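Local coordinates for glycoside hydrolase family 43 (Halothermothrix orenii, PDB 4QQS), which hydrolyses glycosidic bonds as a five-bladed beta-propeller enzyme with alpha-L-arabinofuranosidase activity, probably in the breakdown of xylan-type polysaccharides, at residues Y272-Y277 / T286-R291; N80-M85 / S102-L107. All coordinates share one frame; numbering follows the deposited sequence.

Interaction 1: Y272-Y277 / T286-R291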
ATOM      1  N   TYR A 272       3.449   6.859  -4.433  1.00  6.42           N
ATOM      2  CA  TYR A 272       2.593   7.340  -3.361  1.00  6.42           C
ATOM      3  C   TYR A 272       1.513   8.251  -3.912  1.00  6.42           C
ATOM      4  O   TYR A 272       1.658   8.810  -5.001  1.00  7.34           O
ATOM      5  CB  TYR A 272       3.426   8.071  -2.288  1.00  6.73           C
ATOM      6  CG  TYR A 272       4.151   9.296  -2.794  1.00  7.00           C
ATOM      7  CD1 TYR A 272       5.358   9.194  -3.477  1.00  7.24           C
ATOM      8  CD2 TYR A 272       3.615  10.555  -2.597  1.00  7.49           C
ATOM      9  CE1 TYR A 272       6.019  10.329  -3.952  1.00  7.84           C
ATOM     10  CE2 TYR A 272       4.272  11.699  -3.058  1.00  7.86           C
ATOM     11  CZ  TYR A 272       5.464  11.580  -3.743  1.00  7.84           C
ATOM     12  OH  TYR A 272       6.069  12.735  -4.193  1.00  8.96           O
ATOM     13  N   HIS A 273       0.431   8.405  -3.159  1.00  6.45           N
ATOM     14  CA  HIS A 273      -0.605   9.330  -3.573  1.00  6.61           C
ATOM     15  C   HIS A 273      -0.496  10.659  -2.844  1.00  6.67           C
ATOM     16  O   HIS A 273       0.116  10.752  -1.798  1.00  7.04           O
ATOM     17  CB  HIS A 273      -2.003   8.738  -3.448  1.00  7.05           C
ATOM     18  CG  HIS A 273      -2.475   8.445  -2.060  1.00  6.93           C
ATOM     19  ND1 HIS A 273      -2.492   9.307  -0.979  1.00  9.39           N
ATOM     20  CD2 HIS A 273      -3.063   7.310  -1.649  1.00  6.09           C
ATOM     21  CE1 HIS A 273      -3.052   8.668   0.047  1.00  6.97           C
ATOM     22  NE2 HIS A 273      -3.417   7.468  -0.348  1.00  8.90           N
ATOM     23  N   THR A 274      -1.076  11.685  -3.459  1.00  6.86           N
ATOM     24  CA  THR A 274      -1.303  12.983  -2.821  1.00  7.33           C
ATOM     25  C   THR A 274      -2.707  13.451  -3.199  1.00  7.69           C
ATOM     26  O   THR A 274      -3.313  12.940  -4.135  1.00  8.61           O
ATOM     27  CB  THR A 274      -0.285  14.042  -3.280  1.00  8.28           C
ATOM     28  OG1 THR A 274      -0.327  14.140  -4.705  1.00  9.38           O
ATOM     29  CG2 THR A 274       1.118  13.704  -2.828  1.00  8.93           C
ATOM     30  N   HIS A 275      -3.225  14.461  -2.514  1.00  8.35           N
ATOM     31  CA  HIS A 275      -4.553  14.946  -2.866  1.00  8.77           C
ATOM     32  C   HIS A 275      -4.540  15.633  -4.213  1.00  9.92           C
ATOM     33  O   HIS A 275      -3.670  16.452  -4.508  1.00 10.83           O
ATOM     34  CB  HIS A 275      -5.079  15.909  -1.821  1.00  9.23           C
ATOM     35  CG  HIS A 275      -5.213  15.298  -0.468  1.00  9.36           C
ATOM     36  ND1 HIS A 275      -6.077  14.271  -0.154  1.00 10.57           N
ATOM     37  CD2 HIS A 275      -4.542  15.589   0.663  1.00  8.45           C
ATOM     38  CE1 HIS A 275      -5.923  13.970   1.124  1.00  8.48           C
ATOM     39  NE2 HIS A 275      -5.012  14.770   1.643  1.00 10.69           N
ATOM     40  N   THR A 276      -5.529  15.309  -5.030  1.00 11.06           N
ATOM     41  CA  THR A 276      -5.637  15.930  -6.342  1.00 12.81           C
ATOM     42  C   THR A 276      -5.918  17.430  -6.193  1.00 14.90           C
ATOM     43  O   THR A 276      -5.437  18.247  -6.983  1.00 16.84           O
ATOM     44  CB  THR A 276      -6.726  15.227  -7.181  1.00 12.92           C
ATOM     45  OG1 THR A 276      -6.388  13.839  -7.281  1.00 12.57           O
ATOM     46  CG2 THR A 276      -6.847  15.830  -8.576  1.00 14.19           C
ATOM     47  N   TYR A 277      -6.698  17.775  -5.174  1.00 16.60           N
ATOM     48  CA  TYR A 277      -7.074  19.155  -4.903  1.00 18.44           C
ATOM     49  C   TYR A 277      -6.650  19.510  -3.480  1.00 17.69           C
ATOM     50  O   TYR A 277      -7.405  19.320  -2.528  1.00 19.05           O
ATOM     51  CB  TYR A 277      -8.577  19.351  -5.106  1.00 20.83           C
ATOM     52  CG  TYR A 277      -9.021  19.036  -6.517  1.00 22.98           C
ATOM     53  CD1 TYR A 277      -8.722  19.893  -7.568  1.00 24.31           C
ATOM     54  CD2 TYR A 277      -9.717  17.872  -6.803  1.00 24.00           C
ATOM     55  CE1 TYR A 277      -9.126  19.607  -8.867  1.00 25.41           C
ATOM     56  CE2 TYR A 277     -10.130  17.579  -8.096  1.00 25.06           C
ATOM     57  CZ  TYR A 277      -9.822  18.445  -9.124  1.00 25.96           C
ATOM     58  OH  TYR A 277     -10.231  18.148 -10.411  1.00 27.64           O
ATOM     59  N   THR A 286      -4.047  11.291  -6.379  1.00  8.68           N
ATOM     60  CA  THR A 286      -3.335  11.169  -7.631  1.00  8.93           C
ATOM     61  C   THR A 286      -1.967  10.525  -7.376  1.00  7.98           C
ATOM     62  O   THR A 286      -1.467  10.540  -6.260  1.00  8.64           O
ATOM     63  CB  THR A 286      -3.240  12.545  -8.322  1.00 10.44           C
ATOM     64  OG1 THR A 286      -2.749  12.408  -9.658  1.00 10.79           O
ATOM     65  CG2 THR A 286      -2.357  13.487  -7.552  1.00 10.76           C
ATOM     66  N   VAL A 287      -1.391   9.928  -8.412  1.00  8.30           N
ATOM     67  CA  VAL A 287      -0.198   9.109  -8.320  1.00  8.21           C
ATOM     68  C   VAL A 287       1.078   9.924  -8.513  1.00  7.73           C
ATOM     69  O   VAL A 287       1.148  10.789  -9.395  1.00  8.64           O
ATOM     70  CB  VAL A 287      -0.263   7.992  -9.391  1.00  9.60           C
ATOM     71  CG1 VAL A 287       0.984   7.129  -9.362  1.00 11.40           C
ATOM     72  CG2 VAL A 287      -1.500   7.121  -9.198  1.00 10.16           C
ATOM     73  N   ASN A 288       2.094   9.610  -7.711  1.00  7.53           N
ATOM     74  CA  ASN A 288       3.394  10.277  -7.726  1.00  7.76           C
ATOM     75  C   ASN A 288       4.489   9.254  -7.539  1.00  7.55           C
ATOM     76  O   ASN A 288       4.266   8.197  -6.939  1.00  7.83           O
ATOM     77  CB  ASN A 288       3.517  11.278  -6.584  1.00  7.98           C
ATOM     78  CG  ASN A 288       2.391  12.269  -6.559  1.00  8.95           C
ATOM     79  OD1 ASN A 288       2.446  13.314  -7.202  1.00 10.87           O
ATOM     80  ND2 ASN A 288       1.326  11.919  -5.877  1.00  8.76           N
ATOM     81  N   ILE A 289       5.687   9.583  -8.018  1.00  7.75           N
ATOM     82  CA  ILE A 289       6.875   8.785  -7.745  1.00  8.04           C
ATOM     83  C   ILE A 289       7.998   9.683  -7.258  1.00  8.02           C
ATOM     84  O   ILE A 289       8.060  10.871  -7.600  1.00  8.62           O
ATOM     85  CB  ILE A 289       7.347   7.972  -8.980  1.00  8.18           C
ATOM     86  CG1 ILE A 289       7.898   8.882 -10.083  1.00  9.42           C
ATOM     87  CG2 ILE A 289       6.208   7.075  -9.487  1.00  8.87           C
ATOM     88  CD1 ILE A 289       8.407   8.120 -11.278  1.00  9.98           C
ATOM     89  N   ASP A 290       8.910   9.131  -6.466  1.00  7.78           N
ATOM     90  CA  ASP A 290      10.134   9.847  -6.134  1.00  7.96           C
ATOM     91  C   ASP A 290      11.199   8.853  -5.689  1.00  7.71           C
ATOM     92  O   ASP A 290      10.906   7.712  -5.335  1.00  8.03           O
ATOM     93  CB  ASP A 290       9.897  10.933  -5.057  1.00  8.24           C
ATOM     94  CG  ASP A 290       9.492  12.292  -5.633  1.00  8.39           C
ATOM     95  OD1 ASP A 290      10.141  12.766  -6.597  1.00  9.28           O
ATOM     96  OD2 ASP A 290       8.548  12.914  -5.073  1.00  8.75           O
ATOM     97  N   ARG A 291      12.450   9.296  -5.720  1.00  8.29           N
ATOM     98  CA  ARG A 291      13.575   8.435  -5.400  1.00  8.35           C
ATOM     99  C   ARG A 291      13.643   8.117  -3.914  1.00  8.11           C
ATOM    100  O   ARG A 291      13.484   8.998  -3.079  1.00  9.61           O
ATOM    101  CB  ARG A 291      14.877   9.079  -5.879  1.00  9.16           C
ATOM    102  CG  ARG A 291      15.003   9.015  -7.390  1.00 10.29           C
ATOM    103  CD  ARG A 291      16.277   9.699  -7.933  1.00 11.72           C
ATOM    104  NE  ARG A 291      16.481   9.261  -9.316  1.00 12.78           N
ATOM    105  CZ  ARG A 291      15.907   9.788 -10.394  1.00 13.34           C
ATOM    106  NH1 ARG A 291      15.179  10.893 -10.322  1.00 13.50           N
ATOM    107  NH2 ARG A 291      16.092   9.208 -11.568  1.00 13.96           N
TER

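Interaction 2: N80-M85 / S102-L107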
ATOM      1  N   ASN A  80       4.980 -18.272  -7.004  1.00 15.60           N
ATOM      2  CA  ASN A  80       4.686 -19.582  -7.567  1.00 17.35           C
ATOM      3  C   ASN A  80       4.186 -19.463  -9.008  1.00 15.81           C
ATOM      4  O   ASN A  80       3.210 -20.099  -9.412  1.00 16.69           O
ATOM      5  CB  ASN A  80       3.687 -20.322  -6.684  1.00 19.84           C
ATOM      6  CG  ASN A  80       4.304 -20.816  -5.375  1.00 22.02           C
ATOM      7  OD1 ASN A  80       5.526 -20.843  -5.203  1.00 23.12           O
ATOM      8  ND2 ASN A  80       3.448 -21.223  -4.448  1.00 22.90           N
ATOM      9  N   ASN A  81       4.886 -18.636  -9.770  1.00 14.99           N
ATOM     10  CA  ASN A  81       4.677 -18.507 -11.204  1.00 14.98           C
ATOM     11  C   ASN A  81       3.277 -18.030 -11.579  1.00 14.79           C
ATOM     12  O   ASN A  81       2.810 -18.310 -12.676  1.00 15.97           O
ATOM     13  CB  ASN A  81       5.010 -19.817 -11.925  1.00 16.30           C
ATOM     14  CG  ASN A  81       5.463 -19.589 -13.345  1.00 17.72           C
ATOM     15  OD1 ASN A  81       6.074 -18.562 -13.653  1.00 19.00           O
ATOM     16  ND2 ASN A  81       5.173 -20.544 -14.222  1.00 18.79           N
ATOM     17  N   LYS A  82       2.616 -17.304 -10.679  1.00 14.24           N
ATOM     18  CA  LYS A  82       1.384 -16.609 -11.049  1.00 14.69           C
ATOM     19  C   LYS A  82       1.228 -15.353 -10.218  1.00 12.27           C
ATOM     20  O   LYS A  82       2.067 -15.057  -9.378  1.00 12.89           O
ATOM     21  CB  LYS A  82       0.147 -17.504 -10.961  1.00 18.01           C
ATOM     22  CG  LYS A  82      -0.333 -17.876  -9.589  1.00 21.16           C
ATOM     23  CD  LYS A  82      -1.574 -18.754  -9.755  1.00 23.72           C
ATOM     24  CE  LYS A  82      -2.277 -19.051  -8.455  1.00 25.66           C
ATOM     25  NZ  LYS A  82      -3.535 -19.818  -8.674  1.00 26.85           N
ATOM     26  N   PHE A  83       0.163 -14.605 -10.497  1.00 10.99           N
ATOM     27  CA  PHE A  83      -0.093 -13.350  -9.807  1.00 10.56           C
ATOM     28  C   PHE A  83      -1.161 -13.536  -8.757  1.00  9.98           C
ATOM     29  O   PHE A  83      -2.205 -14.114  -9.025  1.00 10.89           O
ATOM     30  CB  PHE A  83      -0.489 -12.260 -10.804  1.00 10.85           C
ATOM     31  CG  PHE A  83       0.557 -12.019 -11.844  1.00 11.91           C
ATOM     32  CD1 PHE A  83       0.602 -12.788 -12.995  1.00 13.14           C
ATOM     33  CD2 PHE A  83       1.545 -11.075 -11.642  1.00 13.19           C
ATOM     34  CE1 PHE A  83       1.596 -12.596 -13.931  1.00 14.57           C
ATOM     35  CE2 PHE A  83       2.537 -10.877 -12.585  1.00 14.70           C
ATOM     36  CZ  PHE A  83       2.556 -11.638 -13.723  1.00 15.54           C
ATOM     37  N   TYR A  84      -0.884 -13.052  -7.552  1.00  8.93           N
ATOM     38  CA  TYR A  84      -1.837 -13.071  -6.450  1.00  8.33           C
ATOM     39  C   TYR A  84      -2.153 -11.642  -6.048  1.00  8.47           C
ATOM     40  O   TYR A  84      -1.255 -10.840  -5.834  1.00  9.64           O
ATOM     41  CB  TYR A  84      -1.281 -13.806  -5.234  1.00  9.37           C
ATOM     42  CG  TYR A  84      -1.172 -15.297  -5.400  1.00 10.88           C
ATOM     43  CD1 TYR A  84      -0.059 -15.868  -5.978  1.00 12.39           C
ATOM     44  CD2 TYR A  84      -2.181 -16.139  -4.952  1.00 12.96           C
ATOM     45  CE1 TYR A  84       0.058 -17.228  -6.112  1.00 14.85           C
ATOM     46  CE2 TYR A  84      -2.077 -17.511  -5.092  1.00 15.20           C
ATOM     47  CZ  TYR A  84      -0.950 -18.048  -5.671  1.00 16.53           C
ATOM     48  OH  TYR A  84      -0.808 -19.411  -5.814  1.00 19.14           O
ATOM     49  N   MET A  85      -3.446 -11.350  -5.936  1.00  8.17           N
ATOM     50  CA  MET A  85      -3.930 -10.056  -5.503  1.00  7.65           C
ATOM     51  C   MET A  85      -4.618 -10.183  -4.152  1.00  7.52           C
ATOM     52  O   MET A  85      -5.499 -11.012  -3.977  1.00  8.20           O
ATOM     53  CB  MET A  85      -4.938  -9.487  -6.497  1.00  8.06           C
ATOM     54  CG  MET A  85      -5.461  -8.101  -6.105  1.00  8.63           C
ATOM     55  SD  MET A  85      -6.726  -7.435  -7.203  1.00  9.17           S
ATOM     56  CE  MET A  85      -5.767  -7.048  -8.663  1.00 10.12           C
ATOM     57  N   SER A 102      -6.322 -14.597  -7.786  1.00  8.67           N
ATOM     58  CA  SER A 102      -5.156 -14.876  -8.614  1.00  9.53           C
ATOM     59  C   SER A 102      -5.451 -14.736 -10.104  1.00  9.38           C
ATOM     60  O   SER A 102      -6.603 -14.739 -10.532  1.00  9.57           O
ATOM     61  CB  SER A 102      -4.605 -16.264  -8.303  1.00 11.61           C
ATOM     62  OG  SER A 102      -5.470 -17.270  -8.795  1.00 13.63           O
ATOM     63  N   SER A 103      -4.385 -14.626 -10.891  1.00  9.77           N
ATOM     64  CA  SER A 103      -4.478 -14.531 -12.340  1.00 10.08           C
ATOM     65  C   SER A 103      -3.190 -15.034 -12.953  1.00 10.94           C
ATOM     66  O   SER A 103      -2.125 -14.955 -12.349  1.00 11.52           O
ATOM     67  CB  SER A 103      -4.688 -13.077 -12.769  1.00 11.28           C
ATOM     68  OG  SER A 103      -4.829 -12.974 -14.177  1.00 13.08           O
ATOM     69  N   LYS A 104      -3.283 -15.544 -14.169  1.00 12.49           N
ATOM     70  CA  LYS A 104      -2.095 -15.921 -14.920  1.00 14.53           C
ATOM     71  C   LYS A 104      -1.435 -14.708 -15.583  1.00 14.30           C
ATOM     72  O   LYS A 104      -0.294 -14.792 -16.031  1.00 16.89           O
ATOM     73  CB  LYS A 104      -2.444 -16.997 -15.947  1.00 17.60           C
ATOM     74  CG  LYS A 104      -2.778 -18.340 -15.301  1.00 21.16           C
ATOM     75  CD  LYS A 104      -1.543 -18.961 -14.638  1.00 24.14           C
ATOM     76  CE  LYS A 104      -1.806 -20.349 -14.062  1.00 25.83           C
ATOM     77  NZ  LYS A 104      -0.587 -20.905 -13.399  1.00 26.77           N
ATOM     78  N   SER A 105      -2.149 -13.590 -15.644  1.00 12.73           N
ATOM     79  CA  SER A 105      -1.667 -12.370 -16.295  1.00 12.97           C
ATOM     80  C   SER A 105      -1.782 -11.170 -15.362  1.00 11.49           C
ATOM     81  O   SER A 105      -2.742 -11.084 -14.600  1.00 11.90           O
ATOM     82  CB  SER A 105      -2.515 -12.088 -17.535  1.00 15.15           C
ATOM     83  OG  SER A 105      -2.381 -10.731 -17.943  1.00 16.83           O
ATOM     84  N   PRO A 106      -0.828 -10.226 -15.437  1.00 11.16           N
ATOM     85  CA  PRO A 106      -0.933  -9.051 -14.562  1.00 10.95           C
ATOM     86  C   PRO A 106      -2.140  -8.171 -14.862  1.00 10.64           C
ATOM     87  O   PRO A 106      -2.568  -7.417 -14.001  1.00 10.71           O
ATOM     88  CB  PRO A 106       0.371  -8.294 -14.830  1.00 12.21           C
ATOM     89  CG  PRO A 106       0.793  -8.745 -16.181  1.00 13.04           C
ATOM     90  CD  PRO A 106       0.391 -10.184 -16.261  1.00 12.24           C
ATOM     91  N   LEU A 107      -2.691  -8.249 -16.069  1.00 10.21           N
ATOM     92  CA  LEU A 107      -3.859  -7.437 -16.418  1.00 10.76           C
ATOM     93  C   LEU A 107      -5.183  -8.114 -16.095  1.00 11.11           C
ATOM     94  O   LEU A 107      -6.248  -7.536 -16.327  1.00 12.15           O
ATOM     95  CB  LEU A 107      -3.816  -7.055 -17.898  1.00 11.10           C
ATOM     96  CG  LEU A 107      -2.603  -6.217 -18.304  1.00 11.67           C
ATOM     97  CD1 LEU A 107      -2.641  -5.962 -19.797  1.00 13.16           C
ATOM     98  CD2 LEU A 107      -2.528  -4.893 -17.532  1.00 12.04           C
TER

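Interaction 1: Y272-Y277 / T286-R291
The ring of Y272 and the amide of N288 meet because CG of Y272 sits between its backbone N and carbonyl carbon (chi1 62°), which swings the ring across to the neighbouring strand, while CG of N288 lies anti to its own carbonyl carbon (chi1 -54°). CB of N288 then rests over one face of the ring in a CH-pi contact, 3.6 Å from the centroid of Y272. Beyond it the phenol OH reaches D290, giving its proton to OD2 at 2.6 Å, on the anti side of the carboxylate and at the ring's edge. A phenylalanine in place of Y272 would probably keep the face over N288 but leave OD2 of D290 without this donor. The other oxygen, OD1 of D290, is bound by Y5 and T305.

ND2 of N288 is shared: it donates to OG1 of T274 at 3.0 Å and to O of Y272 at 3.2 Å, approaching that carbonyl from above its plane. O of Y272 also accepts from N of N288, at 2.9 Å. Antiparallel pairing of Y272 with N288 and T274 with T286 frames this hairpin of a propeller blade. H273 points to the opposite face, where NE2 bonds weakly to D17, the predicted proton acceptor. One face thus buries polar groups bonded to one another and, through D290, to Y5 and T305; the other, carrying H273, borders the predicted catalytic site.

Interaction 2: N80-M85 / S102-L107
F83 and S103 form an antiparallel hydrogen-bonded pair, N of F83 giving to O of S103 at 3.0 Å and N of S103 to O of F83 at 2.9 Å, and the next pair along, Y84 with S102, is non-hydrogen-bonded. Past S103 the second strand ends, and the chain bends so that P106 comes over the F83 ring. The ring stands with CG anti to its carbonyl carbon (chi1 -59°), and this turns CE1 and CZ under the pyrrolidine: CD of P106 lies 3.6 Å from CE1 of F83, while CB of P106 makes a longer CH-pi contact over the same face. At the rim, near the ring plane, the carbonyl oxygens of S103 and K104 face the aromatic edge, with O of K104 3.6 Å from CE1 of F83. F78 from the adjacent strand 72-79 adds a second ring, while H23, edge-to-face, comes from strand 16-23 of another sheet.

These segments belong to the hairpin of strands 82-90 and 96-103, the two middle strands of a four-stranded antiparallel sheet that forms one blade of the beta-propeller. The turn after the hairpin is pinned from within: OG of S103 donates to O of S105 at 2.8 Å, on a lone pair of that carbonyl, and OG of S105 accepts from N of L107 in an ST turn.

On the face bearing Y84, CB of S102 lies over the tyrosine ring. From the strand's end K82, extended beyond CG, runs alongside S102 and donates a hydrogen bond from NZ to OG of S102 at 3.2 Å.

From the N terminus, the chain first meets interaction 2, where 102-107 returns against 80-85 and closes a loop of 16 residues, most of them strand. It then runs through the strands between 124 and 236 before interaction 1 closes a much shorter loop of eight residues between 272-277 and 286-291. The two contacts follow one another in series, neither nesting nor crossing. Each ties together the two middle strands of a separate four-stranded blade, and their nearest atoms are about 15 Å apart. Interaction 1 is buried and borders the predicted catalytic residues, whereas interaction 2 is partly buried and lies away from the annotated sites.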